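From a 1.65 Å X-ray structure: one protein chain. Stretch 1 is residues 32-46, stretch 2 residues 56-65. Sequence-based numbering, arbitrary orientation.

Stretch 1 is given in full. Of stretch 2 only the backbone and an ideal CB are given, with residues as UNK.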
# COMPACT_ATOMS: atom_id res chain seq x y z
N TRP A 32 11.21 -6.02 -12.68
CA TRP A 32 12.15 -6.27 -11.59
C TRP A 32 11.49 -7.20 -10.59
O TRP A 32 10.28 -7.41 -10.61
CB TRP A 32 12.56 -4.97 -10.88
CG TRP A 32 11.54 -4.42 -9.88
CD1 TRP A 32 11.40 -4.78 -8.58
CD2 TRP A 32 10.53 -3.43 -10.13
NE1 TRP A 32 10.37 -4.09 -7.99
CE2 TRP A 32 9.82 -3.24 -8.92
CE3 TRP A 32 10.17 -2.67 -11.24
CZ2 TRP A 32 8.77 -2.33 -8.79
CZ3 TRP A 32 9.11 -1.76 -11.13
CH2 TRP A 32 8.42 -1.61 -9.91
N GLY A 33 12.31 -7.73 -9.70
CA GLY A 33 11.79 -8.49 -8.59
C GLY A 33 12.83 -9.36 -7.93
O GLY A 33 13.97 -9.44 -8.38
N ASP A 34 12.42 -10.02 -6.86
CA ASP A 34 13.20 -11.09 -6.28
C ASP A 34 12.90 -12.41 -7.02
O ASP A 34 12.19 -12.42 -8.03
CB ASP A 34 12.93 -11.21 -4.76
CG ASP A 34 11.47 -11.51 -4.43
OD1 ASP A 34 10.69 -11.91 -5.32
OD2 ASP A 34 11.11 -11.35 -3.25
N ALA A 35 13.44 -13.51 -6.54
CA ALA A 35 13.28 -14.78 -7.23
C ALA A 35 11.81 -15.22 -7.33
O ALA A 35 11.37 -15.73 -8.36
CB ALA A 35 14.13 -15.84 -6.57
N LYS A 36 11.05 -15.01 -6.26
CA LYS A 36 9.64 -15.40 -6.22
C LYS A 36 8.82 -14.57 -7.23
O LYS A 36 8.00 -15.11 -7.97
CB LYS A 36 9.10 -15.24 -4.81
CG LYS A 36 7.62 -15.54 -4.64
CD LYS A 36 7.25 -16.95 -5.07
CE LYS A 36 5.87 -17.32 -4.53
NZ LYS A 36 5.38 -18.61 -5.10
N GLU A 37 9.07 -13.27 -7.25
CA GLU A 37 8.42 -12.38 -8.20
C GLU A 37 8.77 -12.75 -9.64
O GLU A 37 7.89 -12.76 -10.50
CB GLU A 37 8.77 -10.91 -7.87
CG GLU A 37 8.10 -10.45 -6.59
CD GLU A 37 8.75 -9.29 -5.84
OE1 GLU A 37 9.83 -8.80 -6.22
OE2 GLU A 37 8.17 -8.86 -4.83
N GLU A 38 10.04 -13.08 -9.90
CA GLU A 38 10.44 -13.55 -11.23
C GLU A 38 9.65 -14.80 -11.64
O GLU A 38 9.11 -14.88 -12.73
CB GLU A 38 11.94 -13.84 -11.32
CG GLU A 38 12.37 -14.23 -12.73
CD GLU A 38 13.79 -14.77 -12.81
OE1 GLU A 38 14.40 -15.04 -11.76
OE2 GLU A 38 14.29 -14.91 -13.95
N ALA A 39 9.58 -15.78 -10.73
CA ALA A 39 8.92 -17.04 -11.04
C ALA A 39 7.44 -16.84 -11.39
O ALA A 39 6.97 -17.36 -12.39
CB ALA A 39 9.08 -18.00 -9.86
N VAL A 40 6.70 -16.08 -10.59
CA VAL A 40 5.27 -15.95 -10.84
C VAL A 40 5.02 -15.14 -12.12
O VAL A 40 4.05 -15.38 -12.83
CB VAL A 40 4.48 -15.36 -9.63
CG1 VAL A 40 4.68 -16.24 -8.40
CG2 VAL A 40 4.86 -13.90 -9.34
N THR A 41 5.92 -14.21 -12.42
CA THR A 41 5.78 -13.39 -13.61
C THR A 41 6.02 -14.24 -14.85
O THR A 41 5.27 -14.16 -15.82
CB THR A 41 6.75 -12.19 -13.59
OG1 THR A 41 6.58 -11.45 -12.37
CG2 THR A 41 6.48 -11.30 -14.77
N LEU A 42 7.02 -15.11 -14.80
CA LEU A 42 7.24 -16.05 -15.90
C LEU A 42 6.07 -17.02 -16.06
O LEU A 42 5.73 -17.38 -17.18
CB LEU A 42 8.57 -16.80 -15.73
CG LEU A 42 9.81 -15.91 -15.78
CD1 LEU A 42 11.04 -16.78 -15.58
CD2 LEU A 42 9.90 -15.10 -17.06
N ALA A 43 5.44 -17.41 -14.96
CA ALA A 43 4.26 -18.27 -15.06
C ALA A 43 3.09 -17.53 -15.72
O ALA A 43 2.34 -18.13 -16.48
CB ALA A 43 3.86 -18.79 -13.69
N ALA A 44 2.94 -16.24 -15.43
CA ALA A 44 1.88 -15.46 -16.06
C ALA A 44 2.14 -15.31 -17.57
O ALA A 44 1.23 -15.40 -18.37
CB ALA A 44 1.74 -14.11 -15.39
N VAL A 45 3.40 -15.10 -17.94
CA VAL A 45 3.80 -15.00 -19.34
C VAL A 45 3.55 -16.32 -20.06
O VAL A 45 3.08 -16.33 -21.21
CB VAL A 45 5.27 -14.60 -19.48
CG1 VAL A 45 5.76 -14.74 -20.91
CG2 VAL A 45 5.45 -13.15 -19.03
N LYS A 46 3.85 -17.44 -19.40
CA LYS A 46 3.54 -18.75 -19.97
C LYS A 46 2.06 -18.87 -20.30
O LYS A 46 1.69 -19.33 -21.39
CB LYS A 46 3.98 -19.89 -19.03
CG LYS A 46 3.57 -21.29 -19.50
CD LYS A 46 4.12 -22.38 -18.59
CE LYS A 46 3.95 -23.77 -19.22
NZ LYS A 46 4.41 -24.83 -18.29
N UNK A 56 4.43 -13.39 -29.19
CA UNK A 56 5.52 -13.83 -28.36
C UNK A 56 5.87 -12.76 -27.34
O UNK A 56 5.85 -11.56 -27.64
CB UNK A 56 6.74 -14.18 -29.22
N UNK A 57 6.21 -13.19 -26.14
CA UNK A 57 6.75 -12.30 -25.12
C UNK A 57 8.21 -12.65 -24.88
O UNK A 57 8.56 -13.80 -24.59
CB UNK A 57 5.95 -12.40 -23.82
N UNK A 58 9.07 -11.65 -25.04
CA UNK A 58 10.46 -11.76 -24.73
C UNK A 58 10.71 -11.04 -23.41
O UNK A 58 10.73 -9.81 -23.36
CB UNK A 58 11.32 -11.19 -25.86
N UNK A 59 10.90 -11.79 -22.33
CA UNK A 59 11.11 -11.17 -21.03
C UNK A 59 12.52 -10.60 -20.91
O UNK A 59 13.48 -11.13 -21.47
CB UNK A 59 10.85 -12.18 -19.91
N UNK A 60 12.61 -9.48 -20.20
CA UNK A 60 13.85 -8.82 -19.89
C UNK A 60 13.83 -8.55 -18.38
O UNK A 60 13.62 -7.44 -17.91
CB UNK A 60 14.03 -7.54 -20.71
N UNK A 61 14.00 -9.62 -17.62
CA UNK A 61 14.07 -9.54 -16.17
C UNK A 61 15.33 -8.79 -15.79
O UNK A 61 16.42 -9.17 -16.21
CB UNK A 61 14.04 -10.93 -15.53
N UNK A 62 15.17 -7.72 -15.03
CA UNK A 62 16.27 -6.81 -14.73
C UNK A 62 16.88 -6.99 -13.37
O UNK A 62 17.75 -6.21 -12.99
CB UNK A 62 15.79 -5.36 -14.86
N UNK A 63 16.44 -8.00 -12.63
CA UNK A 63 16.94 -8.22 -11.26
C UNK A 63 16.18 -7.38 -10.24
O UNK A 63 15.06 -6.98 -10.48
CB UNK A 63 18.43 -7.90 -11.18
N UNK A 64 16.81 -7.10 -9.10
CA UNK A 64 16.15 -6.28 -8.09
C UNK A 64 15.89 -4.84 -8.56
O UNK A 64 16.49 -4.36 -9.53
CB UNK A 64 17.00 -6.26 -6.82
N UNK A 65 15.00 -4.17 -7.83
CA UNK A 65 14.53 -2.81 -8.10
C UNK A 65 15.61 -1.85 -8.60
O UNK A 65 15.50 -1.31 -9.69
CB UNK A 65 13.91 -2.23 -6.83

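The strand of stretch 2 runs nearly antiparallel to helix 35-46, their axes at 166° and 10.0 Å apart at closest approach; as in any extended strand, successive CA-to-CB bonds alternate, and those of 57, 59 and 61 point toward the helix.

Position 56 has nothing of stretch 1 within 5.5 Å of its ideal CB; the geometry sets no preference, and polar residues are as acceptable as any. It is His 56. At 57 CA-to-CB points toward the helix, and the ideal CB lies 3.7 Å from Val 45 CG1. An apolar methyl is what the helix offers, and extended backbone angles (-111/124) favour beta-branched Val or Ile; Leu would also suit as an apolar residue. The residue is Ile 57, whose CB packs 3.7 Å from Val 45 CG1.

Position 58 points away, with nothing of stretch 1 within 5.5 Å of its ideal CB, so stretch 1 sets no preference and a polar chain would serve as well as others; it is Gln 58, which makes no contact with stretch 1. Position 59 turns back toward the helix, its ideal CB 4.2 Å from Leu 42 CD2. Small or medium side chains carrying a methyl, such as Val, Thr or Ala, would fit. Thr 59 has chi1 p, and its CG2 lies 3.8 Å from Leu 42 CD2 and 4.1 Å from Val 45 CG2, so the methyl meets both apolar neighbours. Position 60 is out of reach of stretch 1 and unconstrained by it; it is Glu 60.

Position 61 points toward the helix start, with its ideal CB 4.3 Å from Glu 38 OE2. The carboxylate might invite Lys or Arg, yet the extended Glu 38 chain and the backbone at Gly 33 also offer a surface for a flat ring. Phe 61 takes the second course: Glu 38 CG sits 3.9 Å from the centroid of the Phe 61 ring, 3° off its normal, a CH-pi contact over the face. At the ring edge, Gly 33 O approaches Phe 61 CZ to 3.4 Å.

Position 62 points sideways, its ideal CB 5.0 Å from Trp 32 CA, so small residues are easily accommodated; it is Gly 62. At 63 phi/psi of 85/-156 would jam a CB against the preceding carbonyl, which calls for glycine. Gly 63 O accepts a hydrogen bond from Gly 33 N (3.0 Å, 161°), tying the two backbones together here.

Position 64 points away, at the N-cap of a helix; phi of -64° admits proline as well as the usual capping residues Ser, Thr or Asp. It is Pro 64. Position 65 brings its ideal CB to 4.0 Å from Trp 32 CD1, over the face of the indole, where an aromatic or aliphatic residue would suit. Phe 65, chi1 t, presents its edge to the Trp 32 face: planes at 85°, and Phe 65 CD2 lies 3.6 Å from Trp 32 CE2.

Stretch 2 56-65: HIQTEFGGPF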
# COMPACT_ATOMS: atom_id res chain seq x y z
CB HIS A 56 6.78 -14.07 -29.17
CG HIS A 56 6.65 -15.09 -30.26
ND1 HIS A 56 6.30 -16.39 -30.02
CD2 HIS A 56 6.93 -15.01 -31.58
CE1 HIS A 56 6.32 -17.07 -31.16
NE2 HIS A 56 6.70 -16.25 -32.11
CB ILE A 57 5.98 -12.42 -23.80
CG1 ILE A 57 4.49 -12.14 -24.02
CG2 ILE A 57 6.57 -11.46 -22.76
CD1 ILE A 57 4.18 -10.75 -24.53
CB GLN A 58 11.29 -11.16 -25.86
CG GLN A 58 12.77 -11.24 -25.64
CD GLN A 58 13.55 -10.66 -26.80
OE1 GLN A 58 13.10 -10.66 -27.94
NE2 GLN A 58 14.74 -10.14 -26.51
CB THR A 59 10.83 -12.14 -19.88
OG1 THR A 59 11.70 -13.28 -19.97
CG2 THR A 59 9.39 -12.58 -19.91
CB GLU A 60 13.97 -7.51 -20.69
CG GLU A 60 14.04 -7.72 -22.20
CD GLU A 60 14.21 -6.42 -22.98
OE1 GLU A 60 14.12 -5.34 -22.37
OE2 GLU A 60 14.43 -6.49 -24.21
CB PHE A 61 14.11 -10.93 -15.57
CG PHE A 61 14.30 -10.95 -14.09
CD1 PHE A 61 13.39 -10.30 -13.27
CD2 PHE A 61 15.38 -11.59 -13.52
CE1 PHE A 61 13.55 -10.31 -11.89
CE2 PHE A 61 15.54 -11.61 -12.14
CZ PHE A 61 14.62 -10.97 -11.33
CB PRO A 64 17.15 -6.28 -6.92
CG PRO A 64 18.07 -7.43 -7.17
CD PRO A 64 18.14 -7.57 -8.66
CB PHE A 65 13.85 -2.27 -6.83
CG PHE A 65 13.19 -0.92 -6.98
CD1 PHE A 65 13.91 0.24 -6.75
CD2 PHE A 65 11.84 -0.81 -7.29
CE1 PHE A 65 13.30 1.48 -6.87
CE2 PHE A 65 11.22 0.42 -7.40
CZ PHE A 65 11.95 1.57 -7.20
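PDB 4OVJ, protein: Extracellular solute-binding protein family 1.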